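Local coordinates for bacterial fluorinating enzyme homolog (Thermus thermophilus, PDB 2CW5), which catalyses the hydrolysis of S-adenosyl-L-methionine to adenosine and L-methionine and works as a homotrimer, without chlorinase or fluorinase activity, at residues D92-L98 and T162-L168; E175-F181 and L246-V252; N186-L192 and G229-V235. All coordinates share one frame; numbering follows the deposited sequence.

Interaction 1: residues D92-L98 and T162-L168; sequences DNGLFTL and TLARLPL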
loop_
_atom_site.group_PDB
_atom_site.type_symbol
_atom_site.label_atom_id
_atom_site.label_comp_id
_atom_site.label_asym_id
_atom_site.label_seq_id
_atom_site.Cartn_x
_atom_site.Cartn_y
_atom_site.Cartn_z
ATOM N N ASP C 92 -0.718 -23.781 7.121
ATOM C CA ASP C 92 -1.747 -24.669 7.643
ATOM C C ASP C 92 -1.991 -24.271 9.095
ATOM O O ASP C 92 -1.632 -24.996 10.028
ATOM C CB ASP C 92 -1.268 -26.122 7.546
ATOM C CG ASP C 92 -2.348 -27.129 7.903
ATOM O OD1 ASP C 92 -3.549 -26.800 7.796
ATOM O OD2 ASP C 92 -1.990 -28.267 8.274
ATOM N N ASN C 93 -2.595 -23.101 9.277
ATOM C CA ASN C 93 -2.872 -22.586 10.605
ATOM C C ASN C 93 -4.318 -22.132 10.779
ATOM O O ASN C 93 -4.633 -21.389 11.711
ATOM C CB ASN C 93 -1.920 -21.427 10.930
ATOM C CG ASN C 93 -2.026 -20.278 9.938
ATOM O OD1 ASN C 93 -2.935 -20.238 9.100
ATOM N ND2 ASN C 93 -1.095 -19.325 10.037
ATOM N N GLY C 94 -5.193 -22.567 9.878
ATOM C CA GLY C 94 -6.595 -22.206 9.988
ATOM C C GLY C 94 -6.995 -20.936 9.260
ATOM O O GLY C 94 -8.165 -20.552 9.276
ATOM N N LEU C 95 -6.022 -20.284 8.636
ATOM C CA LEU C 95 -6.259 -19.061 7.879
ATOM C C LEU C 95 -7.422 -19.217 6.884
ATOM O O LEU C 95 -8.236 -18.305 6.710
ATOM C CB LEU C 95 -4.982 -18.690 7.119
ATOM C CG LEU C 95 -5.027 -17.593 6.047
ATOM C CD1 LEU C 95 -5.527 -16.299 6.656
ATOM C CD2 LEU C 95 -3.636 -17.398 5.462
ATOM N N PHE C 96 -7.490 -20.378 6.239
ATOM C CA PHE C 96 -8.518 -20.656 5.233
ATOM C C PHE C 96 -9.838 -21.250 5.758
ATOM O O PHE C 96 -10.680 -21.659 4.965
ATOM C CB PHE C 96 -7.945 -21.608 4.174
ATOM C CG PHE C 96 -6.801 -21.031 3.373
ATOM C CD1 PHE C 96 -7.017 -20.004 2.463
ATOM C CD2 PHE C 96 -5.511 -21.539 3.515
ATOM C CE1 PHE C 96 -5.964 -19.485 1.697
ATOM C CE2 PHE C 96 -4.448 -21.031 2.756
ATOM C CZ PHE C 96 -4.679 -20.000 1.842
ATOM N N THR C 97 -10.019 -21.291 7.079
ATOM C CA THR C 97 -11.220 -21.881 7.687
ATOM C C THR C 97 -12.565 -21.461 7.091
ATOM O O THR C 97 -13.384 -22.309 6.712
ATOM C CB THR C 97 -11.265 -21.599 9.205
ATOM O OG1 THR C 97 -10.108 -22.168 9.832
ATOM C CG2 THR C 97 -12.508 -22.218 9.824
ATOM N N LEU C 98 -12.802 -20.159 7.020
ATOM C CA LEU C 98 -14.061 -19.651 6.484
ATOM C C LEU C 98 -14.182 -19.891 4.981
ATOM O O LEU C 98 -15.248 -20.270 4.488
ATOM C CB LEU C 98 -14.201 -18.166 6.831
ATOM C CG LEU C 98 -14.304 -17.928 8.346
ATOM C CD1 LEU C 98 -14.397 -16.441 8.637
ATOM C CD2 LEU C 98 -15.531 -18.656 8.907
ATOM N N THR C 162 -6.405 -33.648 7.947
ATOM C CA THR C 162 -5.309 -33.216 8.811
ATOM C C THR C 162 -5.117 -31.695 8.780
ATOM O O THR C 162 -4.360 -31.146 9.579
ATOM C CB THR C 162 -3.969 -33.885 8.421
ATOM O OG1 THR C 162 -3.520 -33.382 7.154
ATOM C CG2 THR C 162 -4.138 -35.401 8.332
ATOM N N LEU C 163 -5.800 -31.016 7.861
ATOM C CA LEU C 163 -5.682 -29.560 7.765
ATOM C C LEU C 163 -6.224 -28.880 9.020
ATOM O O LEU C 163 -7.209 -29.326 9.604
ATOM C CB LEU C 163 -6.423 -29.045 6.524
ATOM C CG LEU C 163 -5.816 -29.474 5.181
ATOM C CD1 LEU C 163 -6.689 -28.984 4.035
ATOM C CD2 LEU C 163 -4.403 -28.910 5.050
ATOM N N ALA C 164 -5.575 -27.798 9.434
ATOM C CA ALA C 164 -5.990 -27.074 10.629
ATOM C C ALA C 164 -7.153 -26.123 10.362
ATOM O O ALA C 164 -7.289 -25.577 9.269
ATOM C CB ALA C 164 -4.809 -26.305 11.199
ATOM N N ARG C 165 -7.997 -25.937 11.370
ATOM C CA ARG C 165 -9.137 -25.038 11.252
ATOM C C ARG C 165 -9.285 -24.268 12.553
ATOM O O ARG C 165 -8.986 -24.790 13.625
ATOM C CB ARG C 165 -10.428 -25.823 10.966
ATOM C CG ARG C 165 -10.641 -26.218 9.493
ATOM C CD ARG C 165 -11.976 -26.947 9.315
ATOM N NE ARG C 165 -12.390 -27.103 7.914
ATOM C CZ ARG C 165 -11.810 -27.914 7.031
ATOM N NH1 ARG C 165 -10.771 -28.663 7.380
ATOM N NH2 ARG C 165 -12.280 -27.984 5.792
ATOM N N LEU C 166 -9.728 -23.020 12.459
ATOM C CA LEU C 166 -9.932 -22.216 13.653
ATOM C C LEU C 166 -11.322 -22.563 14.172
ATOM O O LEU C 166 -12.176 -23.011 13.404
ATOM C CB LEU C 166 -9.879 -20.724 13.321
ATOM C CG LEU C 166 -8.590 -20.156 12.723
ATOM C CD1 LEU C 166 -8.804 -18.696 12.396
ATOM C CD2 LEU C 166 -7.435 -20.323 13.699
ATOM N N PRO C 167 -11.566 -22.369 15.481
ATOM C CA PRO C 167 -12.863 -22.659 16.105
ATOM C C PRO C 167 -13.904 -21.573 15.808
ATOM O O PRO C 167 -14.407 -20.905 16.717
ATOM C CB PRO C 167 -12.511 -22.738 17.590
ATOM C CG PRO C 167 -11.445 -21.702 17.718
ATOM C CD PRO C 167 -10.574 -21.974 16.501
ATOM N N LEU C 168 -14.222 -21.399 14.528
ATOM C CA LEU C 168 -15.190 -20.392 14.109
ATOM C C LEU C 168 -16.442 -21.057 13.558
ATOM O O LEU C 168 -16.379 -21.816 12.593
ATOM C CB LEU C 168 -14.578 -19.493 13.033
ATOM C CG LEU C 168 -13.232 -18.849 13.376
ATOM C CD1 LEU C 168 -12.679 -18.130 12.150
ATOM C CD2 LEU C 168 -13.408 -17.887 14.539
HETATM O O HOH W 1 -5.130 -24.837 7.709
HETATM O O HOH W 2 -13.970 -24.787 7.509
#

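Interaction 2: residues E175-F181 and L246-V252; sequences EGEVLTF and LKEGMPV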
loop_
_atom_site.group_PDB
_atom_site.type_symbol
_atom_site.label_atom_id
_atom_site.label_comp_id
_atom_site.label_asym_id
_atom_site.label_seq_id
_atom_site.Cartn_x
_atom_site.Cartn_y
_atom_site.Cartn_z
ATOM N N GLU C 175 -27.002 -17.298 20.058
ATOM C CA GLU C 175 -25.665 -17.037 20.584
ATOM C C GLU C 175 -24.549 -17.137 19.543
ATOM O O GLU C 175 -24.409 -18.148 18.855
ATOM C CB GLU C 175 -25.364 -18.001 21.737
ATOM C CG GLU C 175 -25.073 -19.439 21.299
ATOM C CD GLU C 175 -26.192 -20.051 20.464
ATOM O OE1 GLU C 175 -27.308 -20.227 20.999
ATOM O OE2 GLU C 175 -25.952 -20.356 19.273
ATOM N N GLY C 176 -23.756 -16.076 19.437
ATOM C CA GLY C 176 -22.646 -16.056 18.502
ATOM C C GLY C 176 -21.494 -15.358 19.195
ATOM O O GLY C 176 -21.498 -15.232 20.421
ATOM N N GLU C 177 -20.508 -14.893 18.436
ATOM C CA GLU C 177 -19.385 -14.196 19.055
ATOM C C GLU C 177 -18.816 -13.167 18.092
ATOM O O GLU C 177 -19.125 -13.185 16.903
ATOM C CB GLU C 177 -18.279 -15.189 19.431
ATOM C CG GLU C 177 -17.515 -15.727 18.221
ATOM C CD GLU C 177 -16.337 -16.605 18.601
ATOM O OE1 GLU C 177 -16.537 -17.807 18.861
ATOM O OE2 GLU C 177 -15.204 -16.084 18.648
ATOM N N VAL C 178 -17.996 -12.258 18.609
ATOM C CA VAL C 178 -17.366 -11.275 17.748
ATOM C C VAL C 178 -16.252 -12.017 17.016
ATOM O O VAL C 178 -15.349 -12.580 17.648
ATOM C CB VAL C 178 -16.755 -10.103 18.553
ATOM C CG1 VAL C 178 -15.997 -9.179 17.614
ATOM C CG2 VAL C 178 -17.862 -9.324 19.267
ATOM N N LEU C 179 -16.327 -12.036 15.689
ATOM C CA LEU C 179 -15.332 -12.721 14.869
ATOM C C LEU C 179 -14.059 -11.900 14.725
ATOM O O LEU C 179 -12.951 -12.387 14.981
ATOM C CB LEU C 179 -15.902 -13.011 13.474
ATOM C CG LEU C 179 -14.935 -13.606 12.436
ATOM C CD1 LEU C 179 -14.456 -14.976 12.891
ATOM C CD2 LEU C 179 -15.641 -13.723 11.088
ATOM N N THR C 180 -14.226 -10.650 14.314
ATOM C CA THR C 180 -13.103 -9.747 14.100
ATOM C C THR C 180 -13.675 -8.339 13.914
ATOM O O THR C 180 -14.862 -8.127 14.138
ATOM C CB THR C 180 -12.309 -10.178 12.835
ATOM O OG1 THR C 180 -11.162 -9.337 12.663
ATOM C CG2 THR C 180 -13.195 -10.091 11.590
ATOM N N PHE C 181 -12.831 -7.385 13.523
ATOM C CA PHE C 181 -13.265 -6.000 13.298
ATOM C C PHE C 181 -12.769 -5.545 11.929
ATOM O O PHE C 181 -11.789 -6.082 11.419
ATOM C CB PHE C 181 -12.659 -5.071 14.357
ATOM C CG PHE C 181 -13.057 -5.405 15.760
ATOM C CD1 PHE C 181 -14.278 -4.980 16.272
ATOM C CD2 PHE C 181 -12.221 -6.174 16.566
ATOM C CE1 PHE C 181 -14.662 -5.315 17.565
ATOM C CE2 PHE C 181 -12.597 -6.514 17.858
ATOM C CZ PHE C 181 -13.820 -6.084 18.362
ATOM N N LEU C 246 -15.137 -3.270 22.541
ATOM C CA LEU C 246 -15.331 -4.655 22.118
ATOM C C LEU C 246 -14.025 -5.402 21.879
ATOM O O LEU C 246 -12.982 -4.798 21.625
ATOM C CB LEU C 246 -16.172 -4.701 20.840
ATOM C CG LEU C 246 -17.522 -3.982 20.902
ATOM C CD1 LEU C 246 -18.227 -4.102 19.560
ATOM C CD2 LEU C 246 -18.374 -4.579 22.011
ATOM N N LYS C 247 -14.097 -6.725 21.962
ATOM C CA LYS C 247 -12.942 -7.582 21.736
ATOM C C LYS C 247 -13.379 -8.877 21.057
ATOM O O LYS C 247 -14.507 -9.333 21.245
ATOM C CB LYS C 247 -12.242 -7.894 23.063
ATOM C CG LYS C 247 -11.580 -6.680 23.698
ATOM C CD LYS C 247 -10.636 -7.073 24.824
ATOM C CE LYS C 247 -9.798 -5.880 25.282
ATOM N NZ LYS C 247 -10.635 -4.778 25.836
ATOM N N GLU C 248 -12.491 -9.458 20.256
ATOM C CA GLU C 248 -12.796 -10.705 19.564
ATOM C C GLU C 248 -13.116 -11.804 20.571
ATOM O O GLU C 248 -12.508 -11.871 21.646
ATOM C CB GLU C 248 -11.614 -11.143 18.694
ATOM C CG GLU C 248 -11.293 -10.184 17.560
ATOM C CD GLU C 248 -10.224 -9.167 17.927
ATOM O OE1 GLU C 248 -10.217 -8.680 19.083
ATOM O OE2 GLU C 248 -9.392 -8.850 17.049
ATOM N N GLY C 249 -14.074 -12.659 20.216
ATOM C CA GLY C 249 -14.461 -13.751 21.091
ATOM C C GLY C 249 -15.594 -13.379 22.023
ATOM O O GLY C 249 -16.246 -14.247 22.601
HETATM N N MSE C 250 -15.833 -12.083 22.171
HETATM C CA MSE C 250 -16.892 -11.604 23.039
HETATM C C MSE C 250 -18.225 -12.168 22.551
HETATM O O MSE C 250 -18.536 -12.108 21.362
HETATM C CB MSE C 250 -16.914 -10.081 23.006
HETATM C CG MSE C 250 -17.519 -9.417 24.210
HETATM SE SE MSE C 250 -17.128 -7.522 24.149
HETATM C CE MSE C 250 -15.324 -7.574 24.831
ATOM N N PRO C 251 -19.025 -12.736 23.463
ATOM C CA PRO C 251 -20.307 -13.282 23.016
ATOM C C PRO C 251 -21.304 -12.235 22.523
ATOM O O PRO C 251 -21.323 -11.090 22.989
ATOM C CB PRO C 251 -20.807 -14.056 24.238
ATOM C CG PRO C 251 -20.162 -13.346 25.388
ATOM C CD PRO C 251 -18.770 -13.066 24.877
ATOM N N VAL C 252 -22.106 -12.648 21.549
ATOM C CA VAL C 252 -23.133 -11.811 20.947
ATOM C C VAL C 252 -24.410 -12.633 21.039
ATOM O O VAL C 252 -24.434 -13.796 20.636
ATOM C CB VAL C 252 -22.803 -11.511 19.470
ATOM C CG1 VAL C 252 -23.906 -10.673 18.847
ATOM C CG2 VAL C 252 -21.468 -10.776 19.379
HETATM O O HOH W 3 -9.402 -10.269 14.507
#

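Interaction 3: residues N186-L192 and G229-V235; sequences NAITTLL and GLLEVAV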
loop_
_atom_site.group_PDB
_atom_site.type_symbol
_atom_site.label_atom_id
_atom_site.label_comp_id
_atom_site.label_asym_id
_atom_site.label_seq_id
_atom_site.Cartn_x
_atom_site.Cartn_y
_atom_site.Cartn_z
ATOM N N ASN C 186 -15.641 -1.538 13.031
ATOM C CA ASN C 186 -16.935 -2.214 13.028
ATOM C C ASN C 186 -16.664 -3.642 13.484
ATOM O O ASN C 186 -15.657 -4.235 13.109
ATOM C CB ASN C 186 -17.544 -2.269 11.616
ATOM C CG ASN C 186 -17.896 -0.902 11.065
ATOM O OD1 ASN C 186 -18.453 -0.063 11.769
ATOM N ND2 ASN C 186 -17.588 -0.680 9.791
ATOM N N ALA C 187 -17.562 -4.195 14.281
ATOM C CA ALA C 187 -17.386 -5.559 14.758
ATOM C C ALA C 187 -18.148 -6.542 13.871
ATOM O O ALA C 187 -19.338 -6.364 13.611
ATOM C CB ALA C 187 -17.865 -5.669 16.191
ATOM N N ILE C 188 -17.446 -7.566 13.397
ATOM C CA ILE C 188 -18.054 -8.599 12.569
ATOM C C ILE C 188 -18.360 -9.758 13.511
ATOM O O ILE C 188 -17.478 -10.199 14.251
ATOM C CB ILE C 188 -17.074 -9.110 11.484
ATOM C CG1 ILE C 188 -16.495 -7.932 10.693
ATOM C CG2 ILE C 188 -17.786 -10.099 10.573
ATOM C CD1 ILE C 188 -17.526 -7.108 9.933
ATOM N N THR C 189 -19.597 -10.251 13.498
ATOM C CA THR C 189 -19.965 -11.356 14.372
ATOM C C THR C 189 -20.168 -12.625 13.560
ATOM O O THR C 189 -20.123 -12.597 12.329
ATOM C CB THR C 189 -21.264 -11.069 15.158
ATOM O OG1 THR C 189 -22.395 -11.240 14.297
ATOM C CG2 THR C 189 -21.251 -9.635 15.709
ATOM N N THR C 190 -20.385 -13.731 14.260
ATOM C CA THR C 190 -20.595 -15.025 13.623
ATOM C C THR C 190 -22.081 -15.295 13.378
ATOM O O THR C 190 -22.453 -16.367 12.899
ATOM C CB THR C 190 -20.024 -16.166 14.500
ATOM O OG1 THR C 190 -20.599 -16.090 15.813
ATOM C CG2 THR C 190 -18.511 -16.057 14.605
ATOM N N LEU C 191 -22.930 -14.326 13.711
ATOM C CA LEU C 191 -24.372 -14.482 13.523
ATOM C C LEU C 191 -24.796 -14.316 12.065
ATOM O O LEU C 191 -24.372 -13.380 11.391
ATOM C CB LEU C 191 -25.132 -13.478 14.393
ATOM C CG LEU C 191 -25.075 -13.735 15.897
ATOM C CD1 LEU C 191 -25.844 -12.647 16.627
ATOM C CD2 LEU C 191 -25.673 -15.108 16.203
ATOM N N LEU C 192 -25.645 -15.226 11.593
ATOM C CA LEU C 192 -26.127 -15.193 10.212
ATOM C C LEU C 192 -27.434 -14.430 10.026
ATOM O O LEU C 192 -27.855 -14.177 8.897
ATOM C CB LEU C 192 -26.294 -16.619 9.690
ATOM C CG LEU C 192 -24.964 -17.349 9.507
ATOM C CD1 LEU C 192 -25.211 -18.838 9.315
ATOM C CD2 LEU C 192 -24.217 -16.746 8.314
ATOM N N GLY C 229 -23.053 -11.240 4.698
ATOM C CA GLY C 229 -24.111 -12.046 5.282
ATOM C C GLY C 229 -23.995 -12.283 6.778
ATOM O O GLY C 229 -24.737 -13.091 7.336
ATOM N N LEU C 230 -23.066 -11.593 7.433
ATOM C CA LEU C 230 -22.889 -11.747 8.876
ATOM C C LEU C 230 -23.349 -10.487 9.600
ATOM O O LEU C 230 -23.203 -9.374 9.083
ATOM C CB LEU C 230 -21.420 -12.020 9.206
ATOM C CG LEU C 230 -20.826 -13.306 8.625
ATOM C CD1 LEU C 230 -19.353 -13.417 9.015
ATOM C CD2 LEU C 230 -21.610 -14.505 9.138
ATOM N N LEU C 231 -23.909 -10.656 10.793
ATOM C CA LEU C 231 -24.379 -9.509 11.562
ATOM C C LEU C 231 -23.177 -8.666 11.972
ATOM O O LEU C 231 -22.140 -9.195 12.369
ATOM C CB LEU C 231 -25.158 -9.965 12.806
ATOM C CG LEU C 231 -25.760 -8.858 13.690
ATOM C CD1 LEU C 231 -26.925 -9.407 14.498
ATOM C CD2 LEU C 231 -24.698 -8.285 14.610
ATOM N N GLU C 232 -23.320 -7.351 11.858
ATOM C CA GLU C 232 -22.249 -6.436 12.215
ATOM C C GLU C 232 -22.750 -5.383 13.196
ATOM O O GLU C 232 -23.949 -5.116 13.269
ATOM C CB GLU C 232 -21.701 -5.751 10.957
ATOM C CG GLU C 232 -20.855 -6.660 10.069
ATOM C CD GLU C 232 -20.412 -5.988 8.775
ATOM O OE1 GLU C 232 -20.102 -4.778 8.797
ATOM O OE2 GLU C 232 -20.355 -6.679 7.737
ATOM N N VAL C 233 -21.821 -4.807 13.955
ATOM C CA VAL C 233 -22.129 -3.760 14.928
ATOM C C VAL C 233 -21.227 -2.569 14.634
ATOM O O VAL C 233 -20.001 -2.678 14.703
ATOM C CB VAL C 233 -21.866 -4.227 16.375
ATOM C CG1 VAL C 233 -22.013 -3.047 17.341
ATOM C CG2 VAL C 233 -22.843 -5.328 16.751
ATOM N N ALA C 234 -21.830 -1.431 14.305
ATOM C CA ALA C 234 -21.053 -0.241 13.990
ATOM C C ALA C 234 -21.484 0.988 14.775
ATOM O O ALA C 234 -22.553 1.019 15.383
ATOM C CB ALA C 234 -21.137 0.050 12.494
ATOM N N VAL C 235 -20.623 1.998 14.762
ATOM C CA VAL C 235 -20.895 3.262 15.427
ATOM C C VAL C 235 -20.801 4.320 14.343
ATOM O O VAL C 235 -19.789 4.410 13.645
ATOM C CB VAL C 235 -19.850 3.573 16.526
ATOM C CG1 VAL C 235 -19.979 5.022 16.973
ATOM C CG2 VAL C 235 -20.052 2.644 17.715
HETATM O O HOH W 4 -17.890 1.407 13.979
HETATM O O HOH W 5 -26.852 -14.382 6.555
#

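Interaction 1: residues D92-L98 and T162-L168
Gly94 and Arg165 bring two irregular backbones to within 4.0 Å, CA to CA, where the type I beta turn Gly94-Thr97 meets the extended loop between strands 157-158 and 175-181. Glycine suits the start of this turn: its positive phi would press a side chain against the preceding carbonyl, and any CB would run into Leu166. Asp92 grips the loop from one end. Its CG lies anti to the backbone N (chi1 -173°), which brings OD1 to Ala164 N, met on its syn side but 27° out of the carboxylate plane, at 2.8 Å and nearly straight; OD2 turns to a salt bridge with Arg78. A water joins OD1 to Gly94 N and Ala164 O, bridging the two segments. Asn93 points the other way, bracing the turn through an Asx turn, its OD1 accepting from Leu95 N, while ND2 donates to Val69 O; its side chain lies about 4 Å from that of Asp70, probably important for activity. Further along, Leu166 lays CG against Gly94 O at 3.5 Å and CD2 against Asn93 O. Thr97 suits its place because one small hydroxyl serves both segments: OG1 donates to Gly94 O at 2.6 Å and accepts from Leu166 N at 2.8 Å, N-H...O 170°.

Interaction 2: residues E175-F181 and L246-V252
Val178 sets its branched side chain against the returning backbone of 246-252, CB 3.6 Å from Lys247 O and CG2 3.9 Å from both Met250 CB and Val252 CG2. A beta-branched residue fits here because its two methyls part: CG1 lies anti to the backbone N (chi1 175°) and leans on Glu248 CA, leaving CG2 for the selenomethionine Met250 and for Val252, whose side chain crosses at about a right angle. Phe181 carries the other end. Its CE1 rests on Leu246 CB at 3.7 Å, and Glu248 OE1 comes to the ring edge, in plane, 3.4 Å from CE2, with ring and carboxylate planes 76° apart; the partly positive ring hydrogens suit a carboxylate there. Water links Glu248 OE2 to Thr180 OG1. Behind these side chains runs an antiparallel strand pairing: Gly176 and Val252 form a hydrogen-bonded pair, Glu177 and Pro251 a non-hydrogen-bonded one, where the missing N-H of proline costs no bond to 175-181. A type II turn, Lys247-Met250, leads into it, with Gly249 at the positive phi that needs glycine and its N bonded to Val178 O at 2.9 Å. Further out, Arg46 of helix 45-55 bonds Val178 O and Leu179 O and salt-bridges Glu177 OE2, while Leu179 and Thr180 form a classic beta bulge opposite Ile188.

Interaction 3: residues N186-L192 and G229-V235
Ile188 lies alongside Glu232, both pointing the same way, its CD1 touching the far end of the glutamate, 3.3 Å from Glu232 CD and 3.4 Å from CG. The methyl packs against both CG and the carboxylate carbon of this buried glutamate, while OE1 has a weak hydrogen bond to Tyr224. Glu232, like Asn186 and Val235, probably binds S-adenosylmethionine, and a water joins Asn186 OD1 to Val235 N; Asn186 ND2 is taken by Asp182. The backbones pair antiparallel, Ala187 with Val233 as the hydrogen-bonded pair and Ile188 with Glu232 as the non-hydrogen-bonded one, the axes of the short strands 4.9 Å apart. At the end of strand 187-189, Thr189 holds OG1 between its backbone N and carbonyl carbon (chi1 77°), the setting from which it reaches Leu231 O at 2.8 Å, 40° out of the carbonyl plane; Thr189 N meets the same oxygen nearly head-on. OG1 also accepts from Leu191 N, closing an ST turn that brings Leu191 O within 2.8 Å of Leu231 N. A valine here would probably cost Leu231 O its second donor and leave Leu191 N without its acceptor, freeing the turn to shift. Leu191 and Leu231 lie side by side, both against Leu254 of strand 251-254, Leu191 also against Val252, whereas Ile188, Leu230 and Glu232 pack against Tyr50 of helix 45-55.

Along the chain interaction 1 closes first, then 175-181 opens interaction 2, whose span to 246-252 encloses interaction 3. Interactions 2 and 3, with centres 9 Å apart, share one antiparallel sheet of the C-terminal domain, where strands 175-181 and 187-189 are neighbours; Leu179 N to Ile188 O, at 2.6 Å, is a probable hydrogen bond between them. Interaction 1 has its centre about 18 Å from that of interaction 2 and touches it through Leu98 and Leu168 packing on Leu179. Helix 45-55 borders all three, so the 162-168 loop, this helix and the sheet that carries probable ligand-binding residues pack against one another.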